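Local coordinates for protein probable tRNA pseudouridine synthase D (Methanosarcina mazei, PDB 1Z2Z) that probably converts the uridine at position 13 of transfer RNA to pseudouridine, as an enzyme of the TruD family, at residues A[132-137]-A[413-418]; A[158-163]-A[390-395]; A[264-269]-A[374-379]; A[340-345]-A[369-374]. All coordinates share one frame; numbering follows the deposited sequence.

How the contacts relate
The four contacts fall into two pairs. Contacts 1 and 2 touch, L416 packing on V392 and F414 on P394, and helix 423-430 packs against both. Contacts 3 and 4 share E374 and lie about 33 to 37 Å from the first pair, centre to centre; helix 263-287 forms part of contact 3 and backs contact 4. Contact 1 is partly buried and mixes backbone hydrogen bonds between strands with ring packing and a salt bridge. Contact 2 is mainly buried, apolar helix-to-chain packing. Contact 3, partly buried, joins a helix to a 3-10 turn through two polar side-chain bonds and ring and selenomethionine packing. Contact 4 joins two loops around a buried phenylalanine, without a hydrogen bond.

Contact 1 (A[132-137]-A[413-418]); sequences GNDFRI and EFMLPK
The F414 ring carries F135 CB over the centre of one face, a CH-pi contact in which F135 CB sits 4.2 Å from the F414 centroid. The F135 ring has M415 CA and L416 CB at its edge, while the two aromatic rings cross obliquely, their planes 35° apart. Farther along, the R136 guanidinium has E413 OE2 at its edge. In the mixed sheet of the pseudouridine synthase fold, 132-137 pairs antiparallel with 415-417 of the interrupted strand 408-417; E413 and F414 come just before the paired part.

N133 and L416 form a hydrogen-bonded pair: N133 N donates to L416 O at 2.8 Å, nearly along the C=O axis, and L416 N returns a longer bond to N133 O. F135 N reaches F414 O at 2.7 Å, almost straight and in the carbonyl plane. D134 and selenomethionine M415 lie side by side on one face, N133 and L416 on the other; F135 CD1 touches F414 CE1 at 3.7 Å. V425 of helix 423-430 packs on F414 and L416, and the F135 side chain is about 6 Å from that of D86, the predicted nucleophile. An alanine at F135 would lose the ring's contacts with F414 and L416 and would probably loosen the packing between the two strands. R136, bent at chi2 (97°), makes a salt bridge to E413 whose R136 NH2 to E413 OE2 hydrogen bond, 2.6 Å, is weak.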
# COMPACT_ATOMS: atom_id res chain seq x y z
N GLY A 132 12.23 -1.99 -9.10
CA GLY A 132 11.73 -2.45 -7.82
C GLY A 132 12.58 -2.05 -6.63
O GLY A 132 13.37 -1.09 -6.69
N ASN A 133 12.43 -2.80 -5.55
CA ASN A 133 13.15 -2.57 -4.30
C ASN A 133 13.55 -3.89 -3.63
O ASN A 133 12.70 -4.72 -3.31
CB ASN A 133 12.27 -1.75 -3.34
CG ASN A 133 12.31 -0.24 -3.60
OD1 ASN A 133 11.33 0.46 -3.37
ND2 ASN A 133 13.46 0.26 -4.05
N ASP A 134 14.85 -4.10 -3.44
CA ASP A 134 15.36 -5.29 -2.76
C ASP A 134 15.18 -5.07 -1.28
O ASP A 134 15.48 -3.99 -0.77
CB ASP A 134 16.85 -5.48 -3.04
CG ASP A 134 17.10 -6.26 -4.28
OD1 ASP A 134 18.24 -6.25 -4.78
OD2 ASP A 134 16.13 -6.90 -4.74
N PHE A 135 14.68 -6.09 -0.59
CA PHE A 135 14.46 -6.00 0.84
C PHE A 135 15.31 -7.00 1.59
O PHE A 135 15.71 -8.03 1.05
CB PHE A 135 12.99 -6.22 1.20
CG PHE A 135 12.08 -5.10 0.79
CD1 PHE A 135 11.39 -5.15 -0.42
CD2 PHE A 135 11.91 -4.00 1.62
CE1 PHE A 135 10.53 -4.12 -0.81
CE2 PHE A 135 11.06 -2.96 1.26
CZ PHE A 135 10.36 -3.02 0.03
N ARG A 136 15.56 -6.68 2.85
CA ARG A 136 16.36 -7.49 3.77
C ARG A 136 15.80 -7.13 5.14
O ARG A 136 16.39 -6.31 5.84
CB ARG A 136 17.82 -7.08 3.68
CG ARG A 136 18.72 -7.67 4.74
CD ARG A 136 19.43 -8.89 4.21
NE ARG A 136 20.17 -9.59 5.26
CZ ARG A 136 20.90 -10.68 5.04
NH1 ARG A 136 21.54 -11.26 6.05
NH2 ARG A 136 21.01 -11.19 3.82
N ILE A 137 14.66 -7.71 5.50
CA ILE A 137 14.04 -7.42 6.79
C ILE A 137 14.45 -8.44 7.84
O ILE A 137 14.80 -9.57 7.51
CB ILE A 137 12.50 -7.40 6.65
CG1 ILE A 137 12.12 -6.41 5.55
CG2 ILE A 137 11.85 -6.98 7.97
CD1 ILE A 137 10.64 -6.38 5.25
N GLU A 413 14.54 -11.80 3.07
CA GLU A 413 15.04 -10.94 2.00
C GLU A 413 14.42 -11.28 0.65
O GLU A 413 14.61 -12.38 0.14
CB GLU A 413 16.55 -11.05 1.90
CG GLU A 413 17.04 -12.46 1.86
CD GLU A 413 18.53 -12.54 2.05
OE1 GLU A 413 19.05 -13.67 2.25
OE2 GLU A 413 19.18 -11.47 2.00
N PHE A 414 13.70 -10.33 0.07
CA PHE A 414 13.06 -10.56 -1.21
C PHE A 414 13.05 -9.27 -2.02
O PHE A 414 13.82 -8.35 -1.74
CB PHE A 414 11.64 -11.05 -0.96
CG PHE A 414 10.86 -10.16 -0.03
CD1 PHE A 414 10.15 -9.07 -0.51
CD2 PHE A 414 10.82 -10.41 1.33
CE1 PHE A 414 9.43 -8.23 0.36
CE2 PHE A 414 10.10 -9.59 2.20
CZ PHE A 414 9.40 -8.51 1.71
N MSE A 415 12.20 -9.21 -3.04
CA MSE A 415 12.11 -7.99 -3.83
C MSE A 415 10.74 -7.78 -4.41
O MSE A 415 10.07 -8.74 -4.79
CB MSE A 415 13.14 -7.96 -4.93
CG MSE A 415 12.95 -8.98 -5.97
SE MSE A 415 13.90 -8.30 -7.46
CE MSE A 415 12.35 -7.40 -8.28
N LEU A 416 10.33 -6.53 -4.47
CA LEU A 416 9.03 -6.15 -4.98
C LEU A 416 9.14 -5.06 -6.06
O LEU A 416 10.13 -4.34 -6.12
CB LEU A 416 8.17 -5.68 -3.80
CG LEU A 416 7.28 -6.71 -3.09
CD1 LEU A 416 7.90 -8.08 -3.09
CD2 LEU A 416 7.02 -6.22 -1.68
N PRO A 417 8.14 -4.95 -6.96
CA PRO A 417 8.14 -3.94 -8.03
C PRO A 417 7.50 -2.64 -7.55
O PRO A 417 6.61 -2.67 -6.70
CB PRO A 417 7.29 -4.59 -9.10
CG PRO A 417 6.22 -5.25 -8.26
CD PRO A 417 7.08 -5.95 -7.21
N LYS A 418 7.92 -1.51 -8.11
CA LYS A 418 7.35 -0.22 -7.68
C LYS A 418 5.83 -0.26 -7.60
O LYS A 418 5.17 -0.62 -8.57
CB LYS A 418 7.77 0.92 -8.60
CG LYS A 418 7.50 0.69 -10.07
CD LYS A 418 7.40 2.00 -10.82
CE LYS A 418 7.52 1.80 -12.32
NZ LYS A 418 7.18 3.07 -13.04

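Contact 2 (A[158-163]-A[390-395]); sequences DEILAQ and LEVKPK
The backbone oxygen E159 O is held by one helical hydrogen bond, from Q163 N at 2.7 Å. One residue earlier, A162 N donates to D158 O at 2.8 Å, and the side-chain atom E159 OE1 takes one bond from D18 N outside the contact. No hydrogen bond passes between 158-163 and 390-395, so what joins them is packing.

I160 leads it. Its CB points toward the other segment, and its CG2 branch, anti to the backbone N, makes the approach: I160 CG2 stands 4.3 Å from V392 CG2 and 4.4 Å from P394 CD, so that one methyl spans both. V392 O lies close by, 4.1 Å from I160 CG2.

The next residue, L161, crosses K393 obliquely at the exposed margin. The lysine runs extended, CG anti to the backbone N (chi1 -178°), until chi4 bends at 46° and brings NZ over the branched end of the leucine; lower on the chain, K393 CG lies 3.6 Å from L161 CD1.

Behind the extended chain, Y429 of helix 423-430 touches both I160 and P394, while V425 and L416 back V392. V166 of strand 165-167, the antiparallel partner of 389-391, touches both I160 and V392. Here, then, the last turn of helix 146-163 packs on the extended chain that follows strand 389-391, where helix, two-stranded antiparallel sheet and chain meet.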
# COMPACT_ATOMS: atom_id res chain seq x y z
N ASP A 158 7.43 -22.45 1.49
CA ASP A 158 6.92 -23.48 0.58
C ASP A 158 5.51 -23.19 0.09
O ASP A 158 5.27 -23.16 -1.12
CB ASP A 158 6.91 -24.86 1.25
CG ASP A 158 5.78 -25.76 0.74
OD1 ASP A 158 4.63 -25.62 1.21
OD2 ASP A 158 6.04 -26.60 -0.16
N GLU A 159 4.57 -22.99 1.01
CA GLU A 159 3.21 -22.72 0.60
C GLU A 159 3.19 -21.50 -0.29
O GLU A 159 2.47 -21.45 -1.28
CB GLU A 159 2.30 -22.50 1.81
CG GLU A 159 1.83 -23.81 2.43
CD GLU A 159 0.93 -23.61 3.64
OE1 GLU A 159 -0.12 -22.95 3.51
OE2 GLU A 159 1.28 -24.12 4.72
N ILE A 160 4.01 -20.51 0.07
CA ILE A 160 4.08 -19.29 -0.71
C ILE A 160 4.61 -19.56 -2.11
O ILE A 160 3.97 -19.21 -3.11
CB ILE A 160 4.99 -18.26 -0.02
CG1 ILE A 160 4.29 -17.72 1.22
CG2 ILE A 160 5.29 -17.12 -0.97
CD1 ILE A 160 5.09 -16.70 1.98
N LEU A 161 5.76 -20.20 -2.18
CA LEU A 161 6.37 -20.52 -3.45
C LEU A 161 5.38 -21.28 -4.33
O LEU A 161 5.32 -21.07 -5.54
CB LEU A 161 7.64 -21.35 -3.23
CG LEU A 161 8.95 -20.81 -3.81
CD1 LEU A 161 9.12 -19.31 -3.50
CD2 LEU A 161 10.11 -21.60 -3.23
N ALA A 162 4.60 -22.15 -3.69
CA ALA A 162 3.60 -22.97 -4.39
C ALA A 162 2.38 -22.19 -4.84
O ALA A 162 1.92 -22.33 -5.97
CB ALA A 162 3.17 -24.12 -3.49
N GLN A 163 1.84 -21.36 -3.95
CA GLN A 163 0.67 -20.57 -4.27
C GLN A 163 1.01 -19.46 -5.26
O GLN A 163 0.13 -18.77 -5.78
CB GLN A 163 0.08 -19.94 -3.01
CG GLN A 163 -1.09 -19.05 -3.32
CD GLN A 163 -1.49 -18.17 -2.16
OE1 GLN A 163 -0.67 -17.40 -1.64
NE2 GLN A 163 -2.76 -18.26 -1.77
N LEU A 390 0.43 -11.63 -5.61
CA LEU A 390 1.50 -10.67 -5.66
C LEU A 390 2.81 -11.44 -5.75
O LEU A 390 3.37 -11.86 -4.73
CB LEU A 390 1.47 -9.80 -4.41
CG LEU A 390 2.30 -8.51 -4.46
CD1 LEU A 390 1.72 -7.51 -3.47
CD2 LEU A 390 3.76 -8.80 -4.18
N GLU A 391 3.30 -11.65 -6.97
CA GLU A 391 4.53 -12.38 -7.20
C GLU A 391 5.57 -12.03 -6.15
O GLU A 391 5.83 -10.85 -5.89
CB GLU A 391 5.06 -12.05 -8.60
CG GLU A 391 6.45 -12.61 -8.93
CD GLU A 391 6.46 -14.11 -9.10
OE1 GLU A 391 7.56 -14.68 -9.31
OE2 GLU A 391 5.38 -14.73 -9.03
N VAL A 392 6.14 -13.07 -5.53
CA VAL A 392 7.18 -12.95 -4.50
C VAL A 392 7.87 -14.29 -4.29
O VAL A 392 7.22 -15.32 -4.15
CB VAL A 392 6.59 -12.49 -3.13
CG1 VAL A 392 6.27 -11.02 -3.15
CG2 VAL A 392 5.34 -13.26 -2.81
N LYS A 393 9.20 -14.27 -4.27
CA LYS A 393 9.97 -15.49 -4.06
C LYS A 393 11.03 -15.21 -3.00
O LYS A 393 12.22 -15.12 -3.29
CB LYS A 393 10.64 -15.93 -5.37
CG LYS A 393 11.43 -17.21 -5.25
CD LYS A 393 11.79 -17.76 -6.62
CE LYS A 393 12.39 -19.13 -6.46
NZ LYS A 393 11.53 -19.91 -5.52
N PRO A 394 10.60 -15.09 -1.73
CA PRO A 394 11.48 -14.81 -0.59
C PRO A 394 12.52 -15.87 -0.27
O PRO A 394 12.42 -17.01 -0.72
CB PRO A 394 10.49 -14.59 0.56
CG PRO A 394 9.35 -15.47 0.19
CD PRO A 394 9.20 -15.23 -1.29
N LYS A 395 13.52 -15.46 0.51
CA LYS A 395 14.62 -16.32 0.94
C LYS A 395 14.83 -16.07 2.44
O LYS A 395 15.38 -15.04 2.83
CB LYS A 395 15.89 -15.97 0.16
CG LYS A 395 15.78 -16.19 -1.35
CD LYS A 395 16.94 -15.56 -2.13
CE LYS A 395 16.81 -14.03 -2.21
NZ LYS A 395 17.89 -13.37 -3.02

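Contact 3 (A[264-269]-A[374-379]); sequences NLYRMF and EKFPEM
Segment 264-269, in the first turns of helix 263-287, meets residues 377-379, a short 3-10 turn, with R267 CA and M379 CA, the closest pair of CA atoms, 5.4 Å apart. Y266 supplies the largest share of the contact. Its CG is anti to the backbone N (chi1 -167°), which sends the ring across to the turn, where Y266 OH gives a weak hydrogen bond to E378 OE2 at 2.6 Å. E378 bends at chi2 to bring its carboxylate there, and its other oxygen, E378 OE1, is held in a salt bridge by R259. F376 meets the tyrosine rim to rim, neither ring over the face of the other and the planes 59° apart; R259 also makes a cation-pi contact with F376.

Selenomethionine M379 also reaches the helix: its CG lies 3.3 Å from Y266 O, and M379 CE is 4.2 Å from Y266 CD1.

R267, bent at chi3, turns its NE to E378 O at 2.9 Å, in the carbonyl plane and close to the guanidinium plane, with R267 NH2 weakly bonded to S380 O. An alanine at R267 would remove both of these bonds and is likely to leave the turn less firmly tied to the helix. An arginine-to-carbonyl bond and a tyrosine-carboxylate bond thus join the start of helix 263-287 to a 3-10 turn in the loop between helix 352-363 and strand 389-391, within the TRUD sequence region.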
# COMPACT_ATOMS: atom_id res chain seq x y z
N ASN A 264 -7.67 14.59 -5.16
CA ASN A 264 -6.96 13.61 -4.34
C ASN A 264 -7.98 12.71 -3.67
O ASN A 264 -8.54 11.81 -4.30
CB ASN A 264 -6.09 14.30 -3.28
CG ASN A 264 -4.96 13.41 -2.76
OD1 ASN A 264 -4.29 13.76 -1.77
ND2 ASN A 264 -4.73 12.29 -3.42
N LEU A 265 -8.24 12.95 -2.38
CA LEU A 265 -9.22 12.15 -1.66
C LEU A 265 -10.52 12.15 -2.45
O LEU A 265 -11.31 11.21 -2.35
CB LEU A 265 -9.47 12.71 -0.25
CG LEU A 265 -8.43 12.43 0.83
CD1 LEU A 265 -8.26 10.92 1.00
CD2 LEU A 265 -7.11 13.08 0.46
N TYR A 266 -10.72 13.21 -3.22
CA TYR A 266 -11.91 13.37 -4.05
C TYR A 266 -12.44 12.02 -4.52
O TYR A 266 -13.64 11.78 -4.50
CB TYR A 266 -11.57 14.25 -5.26
CG TYR A 266 -12.78 14.74 -6.02
CD1 TYR A 266 -13.80 15.44 -5.37
CD2 TYR A 266 -12.91 14.50 -7.39
CE1 TYR A 266 -14.93 15.87 -6.05
CE2 TYR A 266 -14.04 14.93 -8.09
CZ TYR A 266 -15.04 15.61 -7.42
OH TYR A 266 -16.16 16.02 -8.10
N ARG A 267 -11.53 11.14 -4.92
CA ARG A 267 -11.94 9.83 -5.38
C ARG A 267 -11.29 8.69 -4.57
O ARG A 267 -11.54 7.51 -4.85
CB ARG A 267 -11.61 9.68 -6.87
CG ARG A 267 -12.11 10.85 -7.72
CD ARG A 267 -11.98 10.57 -9.22
NE ARG A 267 -13.08 9.75 -9.71
CZ ARG A 267 -12.94 8.53 -10.23
NH1 ARG A 267 -11.74 7.98 -10.34
NH2 ARG A 267 -14.01 7.87 -10.65
N MSE A 268 -10.47 9.03 -3.58
CA MSE A 268 -9.82 8.00 -2.76
C MSE A 268 -10.84 7.25 -1.91
O MSE A 268 -10.74 6.04 -1.72
CB MSE A 268 -8.76 8.61 -1.83
CG MSE A 268 -7.49 9.08 -2.53
SE MSE A 268 -6.03 9.36 -1.24
CE MSE A 268 -4.73 8.07 -1.93
N PHE A 269 -11.83 7.97 -1.40
CA PHE A 269 -12.85 7.33 -0.60
C PHE A 269 -13.48 6.16 -1.35
O PHE A 269 -13.37 5.02 -0.91
CB PHE A 269 -13.91 8.35 -0.21
CG PHE A 269 -13.35 9.59 0.41
CD1 PHE A 269 -13.61 10.83 -0.15
CD2 PHE A 269 -12.57 9.52 1.55
CE1 PHE A 269 -13.08 11.98 0.41
CE2 PHE A 269 -12.04 10.67 2.12
CZ PHE A 269 -12.30 11.90 1.56
N GLU A 374 -24.81 10.44 -7.38
CA GLU A 374 -25.63 11.46 -8.03
C GLU A 374 -25.11 12.85 -7.68
O GLU A 374 -24.80 13.65 -8.56
CB GLU A 374 -27.11 11.36 -7.59
CG GLU A 374 -27.82 10.07 -8.03
CD GLU A 374 -29.27 10.02 -7.57
OE1 GLU A 374 -29.52 10.04 -6.34
OE2 GLU A 374 -30.17 9.94 -8.43
N LYS A 375 -24.99 13.14 -6.38
CA LYS A 375 -24.51 14.43 -5.92
C LYS A 375 -23.14 14.74 -6.52
O LYS A 375 -22.89 15.86 -6.98
CB LYS A 375 -24.41 14.43 -4.39
CG LYS A 375 -25.58 13.76 -3.69
CD LYS A 375 -26.85 14.57 -3.81
CE LYS A 375 -26.72 15.87 -3.04
NZ LYS A 375 -27.99 16.64 -3.01
N PHE A 376 -22.25 13.75 -6.52
CA PHE A 376 -20.91 13.89 -7.08
C PHE A 376 -20.57 12.83 -8.12
O PHE A 376 -19.86 11.86 -7.83
CB PHE A 376 -19.85 13.83 -5.98
CG PHE A 376 -19.50 15.17 -5.41
CD1 PHE A 376 -18.18 15.55 -5.27
CD2 PHE A 376 -20.51 16.04 -5.01
CE1 PHE A 376 -17.85 16.80 -4.75
CE2 PHE A 376 -20.20 17.29 -4.48
CZ PHE A 376 -18.87 17.67 -4.35
N PRO A 377 -21.06 13.02 -9.35
CA PRO A 377 -20.78 12.05 -10.42
C PRO A 377 -19.28 11.86 -10.65
O PRO A 377 -18.81 10.73 -10.78
CB PRO A 377 -21.49 12.67 -11.62
CG PRO A 377 -21.38 14.14 -11.35
CD PRO A 377 -21.72 14.22 -9.89
N GLU A 378 -18.55 12.97 -10.70
CA GLU A 378 -17.10 12.95 -10.92
C GLU A 378 -16.46 12.01 -9.91
O GLU A 378 -15.40 11.43 -10.14
CB GLU A 378 -16.50 14.35 -10.74
CG GLU A 378 -17.44 15.53 -11.08
CD GLU A 378 -18.45 15.82 -9.99
OE1 GLU A 378 -19.30 16.72 -10.17
OE2 GLU A 378 -18.41 15.15 -8.94
N MSE A 379 -17.14 11.87 -8.78
CA MSE A 379 -16.69 11.04 -7.68
C MSE A 379 -17.09 9.59 -7.87
O MSE A 379 -16.66 8.72 -7.10
CB MSE A 379 -17.27 11.58 -6.38
CG MSE A 379 -16.74 10.92 -5.13
SE MSE A 379 -17.68 11.61 -3.61
CE MSE A 379 -16.57 13.16 -3.24

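Contact 4 (A[340-345]-A[369-374]); sequences PLPGYN and EGFNIE
F371, traced from CB to its tip, lies against the backbone of P342 and G343 along its whole length. Its CB points toward segment 340-345, and F371 CB lies 3.5 Å from G343 C. Next along, F371 CG meets G343 CA at 3.5 Å; that carbon stands over the face of the ring, 3.9 Å from its centroid and 28° off the normal, a CH-pi contact. On the way outward CD1 runs beside G343 O and CD2 beside P342 O. At the far end F371 CE1 touches P342 CB at 3.8 Å, and the tip atom CZ, with CE2, comes under P342 O, which sits 3.2 Å above the ring plane of F371 and is displaced toward the rim. The same ring face therefore takes both a glycine carbon and a carbonyl oxygen.

Beside it, F371 O lies at the edge of the Y344 ring, in its plane, 3.7 Å from Y344 CD2. N372 crosses the tyrosine at about a right angle, its amide plane turned 45° from the ring, and N372 ND2 comes over one face.

The loop after strand 336-337 here meets the loop after helix 352-363, the two flanking that helix in the chain. Q274 and I277 of helix 263-287 touch F371 and P342 respectively, and G343 N is hydrogen-bonded to T346 OG1.

No hydrogen bond joins the two loops, so their union rests on van der Waals and CH-pi packing, which is less directional than a hydrogen-bonded join.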
# COMPACT_ATOMS: atom_id res chain seq x y z
N PRO A 340 -12.44 -8.49 -8.86
CA PRO A 340 -13.14 -7.25 -9.14
C PRO A 340 -13.05 -6.11 -8.14
O PRO A 340 -13.07 -6.31 -6.94
CB PRO A 340 -14.58 -7.70 -9.30
CG PRO A 340 -14.68 -8.77 -8.27
CD PRO A 340 -13.38 -9.55 -8.47
N LEU A 341 -12.95 -4.90 -8.68
CA LEU A 341 -12.94 -3.71 -7.86
C LEU A 341 -14.23 -3.03 -8.31
O LEU A 341 -14.23 -2.11 -9.12
CB LEU A 341 -11.70 -2.84 -8.16
CG LEU A 341 -10.49 -3.00 -7.23
CD1 LEU A 341 -9.25 -2.38 -7.83
CD2 LEU A 341 -10.79 -2.36 -5.90
N PRO A 342 -15.37 -3.52 -7.79
CA PRO A 342 -16.73 -3.05 -8.06
C PRO A 342 -16.92 -1.57 -8.43
O PRO A 342 -16.33 -0.69 -7.80
CB PRO A 342 -17.50 -3.44 -6.79
CG PRO A 342 -16.40 -3.66 -5.75
CD PRO A 342 -15.36 -4.35 -6.57
N GLY A 343 -17.75 -1.33 -9.45
CA GLY A 343 -18.06 0.01 -9.92
C GLY A 343 -19.38 -0.05 -10.66
O GLY A 343 -20.35 -0.60 -10.15
N TYR A 344 -19.45 0.51 -11.87
CA TYR A 344 -20.69 0.44 -12.62
C TYR A 344 -20.41 -0.07 -14.02
O TYR A 344 -21.27 -0.03 -14.90
CB TYR A 344 -21.37 1.82 -12.68
CG TYR A 344 -20.64 2.86 -13.51
CD1 TYR A 344 -20.50 2.71 -14.89
CD2 TYR A 344 -20.15 4.02 -12.93
CE1 TYR A 344 -19.89 3.68 -15.66
CE2 TYR A 344 -19.53 5.00 -13.69
CZ TYR A 344 -19.41 4.83 -15.06
OH TYR A 344 -18.83 5.80 -15.84
N ASN A 345 -19.19 -0.57 -14.20
CA ASN A 345 -18.71 -1.08 -15.49
C ASN A 345 -17.95 -2.36 -15.18
O ASN A 345 -17.02 -2.75 -15.89
CB ASN A 345 -17.79 -0.01 -16.12
CG ASN A 345 -17.30 -0.37 -17.53
OD1 ASN A 345 -16.42 -1.21 -17.71
ND2 ASN A 345 -17.88 0.29 -18.53
N GLU A 369 -25.26 -0.23 -9.39
CA GLU A 369 -25.96 0.99 -9.79
C GLU A 369 -25.72 2.07 -8.74
O GLU A 369 -26.11 3.23 -8.92
CB GLU A 369 -27.46 0.70 -9.89
CG GLU A 369 -27.77 -0.59 -10.64
CD GLU A 369 -29.10 -1.21 -10.25
OE1 GLU A 369 -29.31 -1.44 -9.03
OE2 GLU A 369 -29.92 -1.48 -11.15
N GLY A 370 -25.09 1.68 -7.65
CA GLY A 370 -24.81 2.61 -6.57
C GLY A 370 -23.49 3.34 -6.72
O GLY A 370 -23.30 4.39 -6.11
N PHE A 371 -22.58 2.79 -7.53
CA PHE A 371 -21.27 3.41 -7.75
C PHE A 371 -21.33 4.60 -8.69
O PHE A 371 -20.36 4.92 -9.36
CB PHE A 371 -20.25 2.40 -8.29
CG PHE A 371 -19.51 1.65 -7.22
CD1 PHE A 371 -19.96 0.42 -6.76
CD2 PHE A 371 -18.35 2.19 -6.68
CE1 PHE A 371 -19.28 -0.27 -5.76
CE2 PHE A 371 -17.65 1.51 -5.68
CZ PHE A 371 -18.12 0.27 -5.22
N ASN A 372 -22.49 5.24 -8.73
CA ASN A 372 -22.68 6.41 -9.56
C ASN A 372 -23.23 7.53 -8.70
O ASN A 372 -24.41 7.89 -8.79
CB ASN A 372 -23.63 6.10 -10.73
CG ASN A 372 -22.98 5.21 -11.78
OD1 ASN A 372 -22.67 4.05 -11.51
ND2 ASN A 372 -22.78 5.76 -12.97
N ILE A 373 -22.38 8.08 -7.86
CA ILE A 373 -22.77 9.16 -6.98
C ILE A 373 -23.54 10.25 -7.73
O ILE A 373 -22.99 10.90 -8.61
CB ILE A 373 -21.53 9.79 -6.31
CG1 ILE A 373 -20.78 8.73 -5.49
CG2 ILE A 373 -21.95 10.94 -5.41
CD1 ILE A 373 -20.14 7.63 -6.32
N GLU A 374 -24.81 10.44 -7.38
CA GLU A 374 -25.63 11.46 -8.03
C GLU A 374 -25.11 12.85 -7.68
O GLU A 374 -24.80 13.65 -8.56
CB GLU A 374 -27.11 11.36 -7.59
CG GLU A 374 -27.82 10.07 -8.03
CD GLU A 374 -29.27 10.02 -7.57
OE1 GLU A 374 -29.52 10.04 -6.34
OE2 GLU A 374 -30.17 9.94 -8.43